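Local coordinates for ATP grasp ligase (Microcystis aeruginosa MRC, PDB 5IG9), which probably acts as an ATP-dependent ATP-grasp ligase that closes rings in a microviridin precursor peptide, at residues Thr2-Thr7 against Arg102-Ser107; Ile15-Lys20 against Trp303-Pro308; Ala117-Ala122 against Asn296-Phe301; Thr219-Gln224 against Ala318-Asn323. All coordinates share one frame; numbering follows the deposited sequence.

Contact 1 (Thr2-Thr7 against Arg102-Ser107)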
loop_
_atom_site.group_PDB
_atom_site.type_symbol
_atom_site.label_atom_id
_atom_site.label_comp_id
_atom_site.label_asym_id
_atom_site.label_seq_id
_atom_site.Cartn_x
_atom_site.Cartn_y
_atom_site.Cartn_z
ATOM N N THR A 2 9.729 2.409 25.016
ATOM C CA THR A 2 10.497 3.241 24.093
ATOM C C THR A 2 9.669 3.547 22.857
ATOM O O THR A 2 8.964 2.680 22.343
ATOM C CB THR A 2 11.818 2.560 23.677
ATOM O OG1 THR A 2 12.637 2.351 24.832
ATOM C CG2 THR A 2 12.583 3.415 22.675
ATOM N N VAL A 3 9.749 4.783 22.380
ATOM C CA VAL A 3 9.014 5.208 21.196
ATOM C C VAL A 3 9.894 4.989 19.973
ATOM O O VAL A 3 10.986 5.556 19.871
ATOM C CB VAL A 3 8.580 6.676 21.309
ATOM C CG1 VAL A 3 8.037 7.167 19.976
ATOM C CG2 VAL A 3 7.537 6.835 22.406
ATOM N N LEU A 4 9.426 4.161 19.050
ATOM C CA LEU A 4 10.129 3.938 17.794
ATOM C C LEU A 4 9.652 4.967 16.778
ATOM O O LEU A 4 8.450 5.073 16.512
ATOM C CB LEU A 4 9.896 2.520 17.278
ATOM C CG LEU A 4 10.323 2.252 15.835
ATOM C CD1 LEU A 4 11.825 2.420 15.647
ATOM C CD2 LEU A 4 9.874 0.870 15.417
ATOM N N ILE A 5 10.586 5.725 16.218
ATOM C CA ILE A 5 10.266 6.802 15.290
ATOM C C ILE A 5 10.751 6.386 13.911
ATOM O O ILE A 5 11.959 6.293 13.662
ATOM C CB ILE A 5 10.882 8.136 15.727
ATOM C CG1 ILE A 5 10.190 8.620 16.997
ATOM C CG2 ILE A 5 10.750 9.169 14.624
ATOM C CD1 ILE A 5 10.812 9.835 17.611
ATOM N N VAL A 6 9.803 6.146 13.010
ATOM C CA VAL A 6 10.093 5.641 11.674
ATOM C C VAL A 6 10.236 6.844 10.747
ATOM O O VAL A 6 9.245 7.446 10.334
ATOM C CB VAL A 6 9.006 4.683 11.193
ATOM C CG1 VAL A 6 9.385 4.081 9.855
ATOM C CG2 VAL A 6 8.773 3.596 12.229
ATOM N N THR A 7 11.478 7.186 10.410
ATOM C CA THR A 7 11.750 8.351 9.578
ATOM C C THR A 7 12.864 8.049 8.583
ATOM O O THR A 7 13.058 6.894 8.196
ATOM C CB THR A 7 12.124 9.556 10.449
ATOM O OG1 THR A 7 12.533 10.643 9.613
ATOM C CG2 THR A 7 13.260 9.199 11.395
ATOM N N ARG A 102 8.050 -2.954 6.719
ATOM C CA ARG A 102 6.602 -2.904 6.900
ATOM C C ARG A 102 6.117 -4.056 7.765
ATOM O O ARG A 102 5.234 -3.877 8.611
ATOM C CB ARG A 102 5.897 -2.929 5.546
ATOM C CG ARG A 102 5.909 -1.606 4.813
ATOM C CD ARG A 102 5.286 -1.741 3.439
ATOM N NE ARG A 102 3.884 -2.150 3.495
ATOM C CZ ARG A 102 2.858 -1.304 3.500
ATOM N NH1 ARG A 102 3.076 0.003 3.458
ATOM N NH2 ARG A 102 1.615 -1.763 3.549
ATOM N N GLY A 103 6.673 -5.250 7.561
ATOM C CA GLY A 103 6.285 -6.386 8.380
ATOM C C GLY A 103 6.705 -6.222 9.827
ATOM O O GLY A 103 5.987 -6.631 10.744
ATOM N N MET A 104 7.880 -5.628 10.051
ATOM C CA MET A 104 8.314 -5.329 11.410
ATOM C C MET A 104 7.332 -4.394 12.102
ATOM O O MET A 104 6.895 -4.657 13.228
ATOM C CB MET A 104 9.710 -4.711 11.390
ATOM C CG MET A 104 10.173 -4.245 12.756
ATOM S SD MET A 104 11.719 -3.323 12.709
ATOM C CE MET A 104 11.119 -1.678 12.333
ATOM N N ILE A 105 6.977 -3.292 11.439
ATOM C CA ILE A 105 6.083 -2.310 12.049
ATOM C C ILE A 105 4.710 -2.916 12.298
ATOM O O ILE A 105 4.108 -2.715 13.360
ATOM C CB ILE A 105 5.991 -1.053 11.165
ATOM C CG1 ILE A 105 7.371 -0.423 11.011
ATOM C CG2 ILE A 105 4.996 -0.058 11.747
ATOM C CD1 ILE A 105 7.429 0.653 9.960
ATOM N N ALA A 106 4.196 -3.676 11.330
ATOM C CA ALA A 106 2.862 -4.250 11.456
ATOM C C ALA A 106 2.786 -5.329 12.527
ATOM O O ALA A 106 1.688 -5.631 13.005
ATOM C CB ALA A 106 2.410 -4.819 10.113
ATOM N N SER A 107 3.917 -5.920 12.911
ATOM C CA SER A 107 3.927 -6.947 13.945
ATOM C C SER A 107 4.113 -6.379 15.343
ATOM O O SER A 107 3.773 -7.053 16.320
ATOM C CB SER A 107 5.030 -7.969 13.662
ATOM O OG SER A 107 4.854 -8.562 12.388
#

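Contact 2 (Ile15-Lys20 against Trp303-Pro308)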
loop_
_atom_site.group_PDB
_atom_site.type_symbol
_atom_site.label_atom_id
_atom_site.label_comp_id
_atom_site.label_asym_id
_atom_site.label_seq_id
_atom_site.Cartn_x
_atom_site.Cartn_y
_atom_site.Cartn_z
ATOM N N ILE A 15 11.467 15.853 13.726
ATOM C CA ILE A 15 12.015 14.731 14.487
ATOM C C ILE A 15 12.636 15.217 15.795
ATOM O O ILE A 15 12.230 14.737 16.864
ATOM C CB ILE A 15 13.029 13.937 13.648
ATOM C CG1 ILE A 15 12.422 13.574 12.297
ATOM C CG2 ILE A 15 13.454 12.683 14.390
ATOM C CD1 ILE A 15 11.153 12.774 12.418
ATOM N N PRO A 16 13.605 16.146 15.786
ATOM C CA PRO A 16 14.169 16.589 17.072
ATOM C C PRO A 16 13.160 17.294 17.955
ATOM O O PRO A 16 13.303 17.272 19.184
ATOM C CB PRO A 16 15.308 17.526 16.653
ATOM C CG PRO A 16 14.901 18.035 15.333
ATOM C CD PRO A 16 14.215 16.881 14.661
ATOM N N LEU A 17 12.140 17.920 17.367
ATOM C CA LEU A 17 11.096 18.549 18.169
ATOM C C LEU A 17 10.332 17.517 18.988
ATOM O O LEU A 17 9.947 17.782 20.134
ATOM C CB LEU A 17 10.142 19.325 17.265
ATOM C CG LEU A 17 10.487 20.785 16.986
ATOM C CD1 LEU A 17 9.742 21.263 15.757
ATOM C CD2 LEU A 17 10.131 21.638 18.191
ATOM N N VAL A 18 10.112 16.331 18.421
ATOM C CA VAL A 18 9.320 15.310 19.098
ATOM C C VAL A 18 10.170 14.526 20.089
ATOM O O VAL A 18 9.726 14.229 21.204
ATOM C CB VAL A 18 8.657 14.379 18.068
ATOM C CG1 VAL A 18 7.964 13.221 18.772
ATOM C CG2 VAL A 18 7.668 15.158 17.224
ATOM N N ILE A 19 11.399 14.168 19.703
ATOM C CA ILE A 19 12.232 13.362 20.593
ATOM C C ILE A 19 12.546 14.131 21.870
ATOM O O ILE A 19 12.592 13.554 22.962
ATOM C CB ILE A 19 13.516 12.898 19.876
ATOM C CG1 ILE A 19 14.481 14.064 19.653
ATOM C CG2 ILE A 19 13.184 12.241 18.552
ATOM C CD1 ILE A 19 15.824 13.645 19.110
ATOM N N LYS A 20 12.744 15.447 21.760
ATOM C CA LYS A 20 13.070 16.233 22.944
ATOM C C LYS A 20 11.850 16.410 23.835
ATOM O O LYS A 20 11.969 16.412 25.066
ATOM C CB LYS A 20 13.649 17.585 22.533
ATOM C CG LYS A 20 14.978 17.482 21.803
ATOM C CD LYS A 20 15.628 18.843 21.649
ATOM C CE LYS A 20 16.714 18.813 20.589
ATOM N NZ LYS A 20 17.577 17.607 20.713
ATOM N N TRP A 303 5.927 23.545 9.602
ATOM C CA TRP A 303 5.869 24.931 9.151
ATOM C C TRP A 303 4.716 25.703 9.772
ATOM O O TRP A 303 4.625 26.916 9.558
ATOM C CB TRP A 303 5.788 24.996 7.624
ATOM C CG TRP A 303 4.727 24.135 7.017
ATOM C CD1 TRP A 303 4.851 22.833 6.634
ATOM C CD2 TRP A 303 3.383 24.520 6.700
ATOM N NE1 TRP A 303 3.667 22.378 6.109
ATOM C CE2 TRP A 303 2.751 23.395 6.135
ATOM C CE3 TRP A 303 2.652 25.706 6.840
ATOM C CZ2 TRP A 303 1.422 23.418 5.715
ATOM C CZ3 TRP A 303 1.334 25.727 6.420
ATOM C CH2 TRP A 303 0.732 24.590 5.866
ATOM N N LEU A 304 3.841 25.036 10.521
ATOM C CA LEU A 304 2.839 25.706 11.338
ATOM C C LEU A 304 3.285 25.883 12.781
ATOM O O LEU A 304 2.608 26.583 13.543
ATOM C CB LEU A 304 1.520 24.929 11.311
ATOM C CG LEU A 304 0.658 25.053 10.057
ATOM C CD1 LEU A 304 -0.624 24.266 10.236
ATOM C CD2 LEU A 304 0.353 26.513 9.768
ATOM N N GLU A 305 4.398 25.260 13.171
ATOM C CA GLU A 305 4.947 25.368 14.517
ATOM C C GLU A 305 6.151 26.299 14.589
ATOM O O GLU A 305 6.211 27.161 15.471
ATOM C CB GLU A 305 5.330 23.980 15.042
ATOM C CG GLU A 305 5.953 23.993 16.429
ATOM C CD GLU A 305 5.829 22.656 17.127
ATOM O OE1 GLU A 305 5.512 21.660 16.443
ATOM O OE2 GLU A 305 6.035 22.599 18.358
ATOM N N LEU A 306 7.124 26.143 13.688
ATOM C CA LEU A 306 8.285 27.026 13.696
ATOM C C LEU A 306 7.985 28.385 13.083
ATOM O O LEU A 306 8.781 29.318 13.244
ATOM C CB LEU A 306 9.453 26.376 12.953
ATOM C CG LEU A 306 9.953 25.055 13.537
ATOM C CD1 LEU A 306 11.226 24.615 12.835
ATOM C CD2 LEU A 306 10.172 25.188 15.037
ATOM N N TYR A 307 6.867 28.514 12.387
ATOM C CA TYR A 307 6.419 29.746 11.766
ATOM C C TYR A 307 4.995 29.994 12.223
ATOM O O TYR A 307 4.357 29.098 12.786
ATOM C CB TYR A 307 6.502 29.637 10.234
ATOM C CG TYR A 307 7.889 29.304 9.738
ATOM C CD1 TYR A 307 8.833 30.301 9.535
ATOM C CD2 TYR A 307 8.257 27.991 9.483
ATOM C CE1 TYR A 307 10.104 30.000 9.083
ATOM C CE2 TYR A 307 9.525 27.679 9.033
ATOM C CZ TYR A 307 10.444 28.687 8.835
ATOM O OH TYR A 307 11.708 28.377 8.388
ATOM N N PRO A 308 4.466 31.217 12.029
ATOM C CA PRO A 308 3.102 31.494 12.496
ATOM C C PRO A 308 2.083 30.495 11.963
ATOM O O PRO A 308 2.230 30.018 10.838
ATOM C CB PRO A 308 2.831 32.896 11.953
ATOM C CG PRO A 308 4.180 33.527 11.899
ATOM C CD PRO A 308 5.112 32.429 11.487
#

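Contact 3 (Ala117-Ala122 against Asn296-Phe301)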
loop_
_atom_site.group_PDB
_atom_site.type_symbol
_atom_site.label_atom_id
_atom_site.label_comp_id
_atom_site.label_asym_id
_atom_site.label_seq_id
_atom_site.Cartn_x
_atom_site.Cartn_y
_atom_site.Cartn_z
ATOM N N ALA A 117 -2.169 -0.234 8.442
ATOM C CA ALA A 117 -3.415 -0.595 7.772
ATOM C C ALA A 117 -4.366 0.591 7.684
ATOM O O ALA A 117 -5.155 0.687 6.736
ATOM C CB ALA A 117 -4.081 -1.768 8.491
ATOM N N LYS A 118 -4.293 1.511 8.648
ATOM C CA LYS A 118 -5.131 2.702 8.607
ATOM C C LYS A 118 -4.591 3.729 7.618
ATOM O O LYS A 118 -5.368 4.339 6.873
ATOM C CB LYS A 118 -5.238 3.308 10.005
ATOM C CG LYS A 118 -5.651 2.307 11.067
ATOM C CD LYS A 118 -6.931 1.582 10.675
ATOM C CE LYS A 118 -7.375 0.626 11.769
ATOM N NZ LYS A 118 -8.665 -0.052 11.457
ATOM N N VAL A 119 -3.272 3.937 7.602
ATOM C CA VAL A 119 -2.684 4.877 6.651
ATOM C C VAL A 119 -2.884 4.384 5.226
ATOM O O VAL A 119 -3.224 5.163 4.326
ATOM C CB VAL A 119 -1.196 5.104 6.975
ATOM C CG1 VAL A 119 -0.550 6.009 5.932
ATOM C CG2 VAL A 119 -1.044 5.697 8.363
ATOM N N ASP A 120 -2.702 3.080 5.001
ATOM C CA ASP A 120 -2.903 2.515 3.670
ATOM C C ASP A 120 -4.339 2.701 3.193
ATOM O O ASP A 120 -4.579 3.003 2.018
ATOM C CB ASP A 120 -2.529 1.034 3.667
ATOM C CG ASP A 120 -1.035 0.818 3.587
ATOM O OD1 ASP A 120 -0.329 1.765 3.187
ATOM O OD2 ASP A 120 -0.565 -0.294 3.912
ATOM N N HIS A 121 -5.308 2.526 4.093
ATOM C CA HIS A 121 -6.713 2.646 3.724
ATOM C C HIS A 121 -7.143 4.097 3.564
ATOM O O HIS A 121 -8.065 4.386 2.793
ATOM C CB HIS A 121 -7.592 1.960 4.767
ATOM C CG HIS A 121 -9.017 1.805 4.339
ATOM N ND1 HIS A 121 -10.073 2.331 5.051
ATOM C CD2 HIS A 121 -9.559 1.189 3.261
ATOM C CE1 HIS A 121 -11.205 2.039 4.433
ATOM N NE2 HIS A 121 -10.920 1.346 3.345
ATOM N N ALA A 122 -6.509 5.015 4.290
ATOM C CA ALA A 122 -6.816 6.427 4.131
ATOM C C ALA A 122 -6.085 7.062 2.956
ATOM O O ALA A 122 -6.370 8.216 2.627
ATOM C CB ALA A 122 -6.485 7.184 5.419
ATOM N N ASN A 296 -4.169 14.077 4.553
ATOM C CA ASN A 296 -2.923 13.342 4.390
ATOM C C ASN A 296 -2.517 12.762 5.735
ATOM O O ASN A 296 -2.122 13.520 6.634
ATOM C CB ASN A 296 -1.824 14.248 3.839
ATOM C CG ASN A 296 -0.552 13.491 3.508
ATOM O OD1 ASN A 296 -0.497 12.263 3.605
ATOM N ND2 ASN A 296 0.477 14.221 3.099
ATOM N N PRO A 297 -2.590 11.441 5.924
ATOM C CA PRO A 297 -2.283 10.866 7.243
ATOM C C PRO A 297 -0.845 11.065 7.692
ATOM O O PRO A 297 -0.543 10.790 8.860
ATOM C CB PRO A 297 -2.601 9.374 7.059
ATOM C CG PRO A 297 -3.504 9.313 5.869
ATOM C CD PRO A 297 -3.055 10.422 4.971
ATOM N N VAL A 298 0.047 11.528 6.816
ATOM C CA VAL A 298 1.438 11.772 7.185
ATOM C C VAL A 298 1.873 13.147 6.690
ATOM O O VAL A 298 3.055 13.374 6.413
ATOM C CB VAL A 298 2.367 10.674 6.633
ATOM C CG1 VAL A 298 2.092 9.337 7.313
ATOM C CG2 VAL A 298 2.207 10.551 5.126
ATOM N N GLY A 299 0.922 14.072 6.579
ATOM C CA GLY A 299 1.249 15.412 6.146
ATOM C C GLY A 299 2.091 16.158 7.162
ATOM O O GLY A 299 2.107 15.852 8.357
ATOM N N GLU A 300 2.796 17.168 6.657
ATOM C CA GLU A 300 3.736 17.932 7.461
ATOM C C GLU A 300 3.002 18.840 8.442
ATOM O O GLU A 300 1.792 19.057 8.348
ATOM C CB GLU A 300 4.656 18.764 6.564
ATOM C CG GLU A 300 5.745 17.965 5.874
ATOM C CD GLU A 300 6.873 17.594 6.813
ATOM O OE1 GLU A 300 6.832 18.015 7.991
ATOM O OE2 GLU A 300 7.801 16.882 6.374
ATOM N N PHE A 301 3.755 19.367 9.402
ATOM C CA PHE A 301 3.155 20.240 10.400
ATOM C C PHE A 301 4.169 21.252 10.907
ATOM O O PHE A 301 3.790 22.247 11.531
ATOM C CB PHE A 301 2.596 19.407 11.566
ATOM C CG PHE A 301 3.658 18.732 12.400
ATOM C CD1 PHE A 301 4.216 19.378 13.492
ATOM C CD2 PHE A 301 4.071 17.437 12.117
ATOM C CE1 PHE A 301 5.180 18.762 14.271
ATOM C CE2 PHE A 301 5.036 16.811 12.898
ATOM C CZ PHE A 301 5.591 17.475 13.975
#

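Contact 4 (Thr219-Gln224 against Ala318-Asn323)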
loop_
_atom_site.group_PDB
_atom_site.type_symbol
_atom_site.label_atom_id
_atom_site.label_comp_id
_atom_site.label_asym_id
_atom_site.label_seq_id
_atom_site.Cartn_x
_atom_site.Cartn_y
_atom_site.Cartn_z
ATOM N N THR A 219 -4.646 20.441 11.313
ATOM C CA THR A 219 -3.847 19.349 11.850
ATOM C C THR A 219 -4.541 18.810 13.093
ATOM O O THR A 219 -4.800 19.561 14.038
ATOM C CB THR A 219 -2.431 19.816 12.184
ATOM O OG1 THR A 219 -1.862 20.464 11.044
ATOM C CG2 THR A 219 -1.567 18.634 12.560
ATOM N N ILE A 220 -4.846 17.517 13.088
ATOM C CA ILE A 220 -5.576 16.872 14.171
ATOM C C ILE A 220 -4.657 15.862 14.837
ATOM O O ILE A 220 -4.050 15.028 14.155
ATOM C CB ILE A 220 -6.857 16.190 13.660
ATOM C CG1 ILE A 220 -7.815 17.237 13.083
ATOM C CG2 ILE A 220 -7.517 15.397 14.778
ATOM C CD1 ILE A 220 -9.048 16.647 12.444
ATOM N N VAL A 221 -4.556 15.937 16.162
ATOM C CA VAL A 221 -3.792 14.981 16.957
ATOM C C VAL A 221 -4.740 14.404 18.001
ATOM O O VAL A 221 -5.058 15.073 18.995
ATOM C CB VAL A 221 -2.571 15.621 17.630
ATOM C CG1 VAL A 221 -1.710 14.553 18.276
ATOM C CG2 VAL A 221 -1.769 16.434 16.626
ATOM N N GLY A 222 -5.180 13.166 17.790
ATOM C CA GLY A 222 -6.184 12.575 18.653
ATOM C C GLY A 222 -7.537 13.207 18.408
ATOM O O GLY A 222 -8.199 12.904 17.413
ATOM N N GLU A 223 -7.958 14.096 19.312
ATOM C CA GLU A 223 -9.165 14.891 19.117
ATOM C C GLU A 223 -8.885 16.379 19.293
ATOM O O GLU A 223 -9.820 17.165 19.467
ATOM C CB GLU A 223 -10.280 14.439 20.062
ATOM C CG GLU A 223 -10.809 13.044 19.756
ATOM C CD GLU A 223 -12.043 12.689 20.563
ATOM O OE1 GLU A 223 -12.134 13.112 21.734
ATOM O OE2 GLU A 223 -12.927 11.993 20.021
ATOM N N GLN A 224 -7.616 16.776 19.250
ATOM C CA GLN A 224 -7.215 18.175 19.321
ATOM C C GLN A 224 -7.042 18.710 17.907
ATOM O O GLN A 224 -6.337 18.102 17.092
ATOM C CB GLN A 224 -5.917 18.325 20.115
ATOM C CG GLN A 224 -5.574 19.749 20.483
ATOM C CD GLN A 224 -4.464 19.820 21.512
ATOM O OE1 GLN A 224 -3.868 18.802 21.871
ATOM N NE2 GLN A 224 -4.182 21.025 21.997
ATOM N N ALA A 318 4.057 14.203 20.823
ATOM C CA ALA A 318 4.852 13.517 21.837
ATOM C C ALA A 318 3.987 13.060 23.005
ATOM O O ALA A 318 4.249 12.011 23.604
ATOM C CB ALA A 318 5.976 14.428 22.325
ATOM N N GLU A 319 2.947 13.826 23.342
ATOM C CA GLU A 319 2.079 13.432 24.449
ATOM C C GLU A 319 1.270 12.188 24.103
ATOM O O GLU A 319 1.238 11.225 24.874
ATOM C CB GLU A 319 1.162 14.592 24.848
ATOM C CG GLU A 319 1.882 15.710 25.595
ATOM C CD GLU A 319 0.966 16.864 25.975
ATOM O OE1 GLU A 319 -0.251 16.771 25.704
ATOM O OE2 GLU A 319 1.461 17.863 26.541
ATOM N N ILE A 320 0.618 12.179 22.940
ATOM C CA ILE A 320 -0.196 11.020 22.583
ATOM C C ILE A 320 0.687 9.802 22.330
ATOM O O ILE A 320 0.233 8.659 22.462
ATOM C CB ILE A 320 -1.099 11.337 21.374
ATOM C CG1 ILE A 320 -2.222 10.306 21.256
ATOM C CG2 ILE A 320 -0.296 11.363 20.086
ATOM C CD1 ILE A 320 -3.177 10.582 20.124
ATOM N N LEU A 321 1.955 10.016 21.983
ATOM C CA LEU A 321 2.858 8.890 21.769
ATOM C C LEU A 321 3.231 8.232 23.092
ATOM O O LEU A 321 3.213 7.000 23.209
ATOM C CB LEU A 321 4.107 9.350 21.019
ATOM C CG LEU A 321 3.995 9.439 19.495
ATOM C CD1 LEU A 321 5.302 9.916 18.883
ATOM C CD2 LEU A 321 3.586 8.097 18.903
ATOM N N VAL A 322 3.554 9.037 24.107
ATOM C CA VAL A 322 3.952 8.481 25.396
ATOM C C VAL A 322 2.775 8.235 26.337
ATOM O O VAL A 322 2.912 7.449 27.287
ATOM C CB VAL A 322 4.988 9.391 26.078
ATOM C CG1 VAL A 322 6.096 9.755 25.100
ATOM C CG2 VAL A 322 4.330 10.634 26.638
ATOM N N ASN A 323 1.628 8.879 26.107
ATOM C CA ASN A 323 0.435 8.651 26.915
ATOM C C ASN A 323 -0.518 7.639 26.298
ATOM O O ASN A 323 -1.535 7.316 26.923
ATOM C CB ASN A 323 -0.325 9.964 27.142
ATOM C CG ASN A 323 0.133 10.700 28.383
ATOM O OD1 ASN A 323 1.028 11.543 28.326
ATOM N ND2 ASN A 323 -0.482 10.383 29.517
#

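Contact 1 (Thr2-Thr7 against Arg102-Ser107)
V6 and I105 reach toward each other tip to tip, and here strand 3-7 meets the end of helix 87-107. The methyl CD1 of I105 faces both branches of the valine, 3.9 Å from V6 CG1 and 4.0 Å from V6 CG2, so a single methyl engages the whole fork. I105 manages this because its CG1 lies opposite the carbonyl carbon (chi1 -60°) and the chain then runs out straight to CD1. Two residues back on the strand, and one back on the helix, L4 and M104 form a second, lighter tip-to-tip pair, with L4 CD2 4.2 Å from M104 CE. The methionine is extended through its first two torsions and bends only at the last, chi3 85°, and CE is the atom that meets L4. All four residues are buried and nothing polar joins the segments; the contact is purely hydrophobic.

Next come the residues around these pairs. F32, from the neighbouring strand 29-33, touches both L4 and M104, while Y72 of strand 69-72 packs on I105. Within the helix, S107 OG donates to G103 O at 2.8 Å, tying the serine side chain back onto the last turn, and S107 O takes a hydrogen bond from Q130 of the second subunit. The other face of the strand, V3, I5 and T7, packs on helix 14-23. A parallel strand between its sheet neighbours, with one helix on each face, is the layered alpha/beta construction of the Rossmann-like pre-ATP-grasp domain.

Contact 2 (Ile15-Lys20 against Trp303-Pro308)
L17 and L306 carry the apolar part of this surface contact. Their side chains slide past each other in opposite directions, with L17 CD1 and L306 CD2 4.0 Å apart. L306 starts out pointing neither at the helix nor from it, but its CG stands opposite the carbonyl carbon (chi1 -61°), and the end of the side chain comes nearer to helix 14-23.

The other branch of L17 meets a polar group: L17 CD2 lies 4.2 Å from E305 OE2, a van der Waals approach to a carboxylate. E305 gets there as a nearly straight chain, CG opposite the backbone N (chi1 178°). The same OE2 is hydrogen-bonded to S314 OG, and S314 also packs on L17 and V18, so leucine and acid share a neighbour at the start of helix 313-323.

In the fold, this is a helix of the Rossmann-like pre-ATP-grasp domain meeting the short, weakly bonded helical turn at 303-305 that comes after the last strand of the ATP-grasp sheet.

Aromatic packing lies behind the contact, on the 303-308 side. L304 CG sits 3.7 Å above one face of the W303 ring, toward its rim, and the W303 ring meets that of W253 with the planes about 60° apart.

Contact 3 (Ala117-Ala122 against Asn296-Phe301)
P297 packs against V119 and A122 from the second position of a type I beta turn, N296 to G299, that leaves strand 290-296, an outermost strand of the five-stranded antiparallel sheet of the ATP-grasp fold. In relatives this region lies close to the ATP and magnesium site.

N296 closes the turn through its carbonyl O, which accepts G299 N at 3.1 Å. Its side chain adds an Asx turn: OD1 takes a weak bond from V298 N, long at 3.3 Å but nearly straight (169°).

The P297 ring offers two neighbouring carbons to helix 116-122. CG lies 3.7 Å from A122 CB, and CB lies 4.1 Å from V119 CG1. The valine crosses the ring obliquely; CG1 is the branch opposite its backbone N (chi1 176°), and it serves the next residue too, with V298 CG1 at 4.5 Å.

Beyond V298 the chain runs away from the helix. V298 O is hydrogen-bonded to R74 NH1, and G299 O to Y277 OH. E300 is gripped by charge, OE2 forming salt bridges with both R73 NH2 and R74 NH2 and also accepting N12 ND2, while its backbone O accepts R217 NH2. The F301 side chain packs against I313, S314 and I317 of helix 313-323.

Contact 4 (Thr219-Gln224 against Ala318-Asn323)
I320 gives the most surface to this contact and uses two of its methyls. CG2, the branch on its beta carbon, meets V221 CG1 at 3.9 Å, the two side chains crossing at a slant. CD1, at the far end, comes down on backbone instead: it is 3.9 Å from G222 CA and 4.0 Å from G222 N. The reach comes from a fully extended chain, CG1 opposite the backbone N (chi1 -163°) and CD1 straight on from there.

G222 has no side chain, so the isoleucine end lies directly over its main chain. Its phi is positive, 72°, and with E223 it makes the two-residue turn of a beta hairpin between strands 214-221 and 224-231. V221 and Q224 close that hairpin with a reciprocal pair of bonds, V221 N to Q224 O at 3.0 Å and Q224 N to V221 O at 3.1 Å. This hairpin belongs to the antiparallel sheet of the ATP-grasp fold, and the C-terminal helix 313-323 packs across its end.

V221 is buried, and CG1, the methyl that touches I320, stands opposite its own backbone N. Earlier turns of the same helix reach it through I313 and A316. I320 also touches F111 and L113, on strand 111-113, an edge strand of the parallel sheet within this chain.

How the contacts relate
Helix 14-23 lies at the crossing of three contacts. Strand 3-7 of contact 1 packs on it, I5 CD1 coming 3.5 Å from I19 CG2, and contact 4 reaches it where L321 CD1 lies 4.2 Å from V18 CG1. L321 CD1 also touches strand 3-7 directly, 4.0 Å from V3 CG1, so helix 313-323, which also packs on V221 of the antiparallel sheet, touches both sheets. Contacts 1 and 3 are linked by the salt bridge R102 NH2 to D120 OD2 at 2.7 Å, and both touch the second subunit. Segment 303-308 of contact 2 follows closely on segment 296-301 of contact 3, a turn that in relatives lies close to the nucleotide and magnesium site; the contact centres are about 19 Å apart.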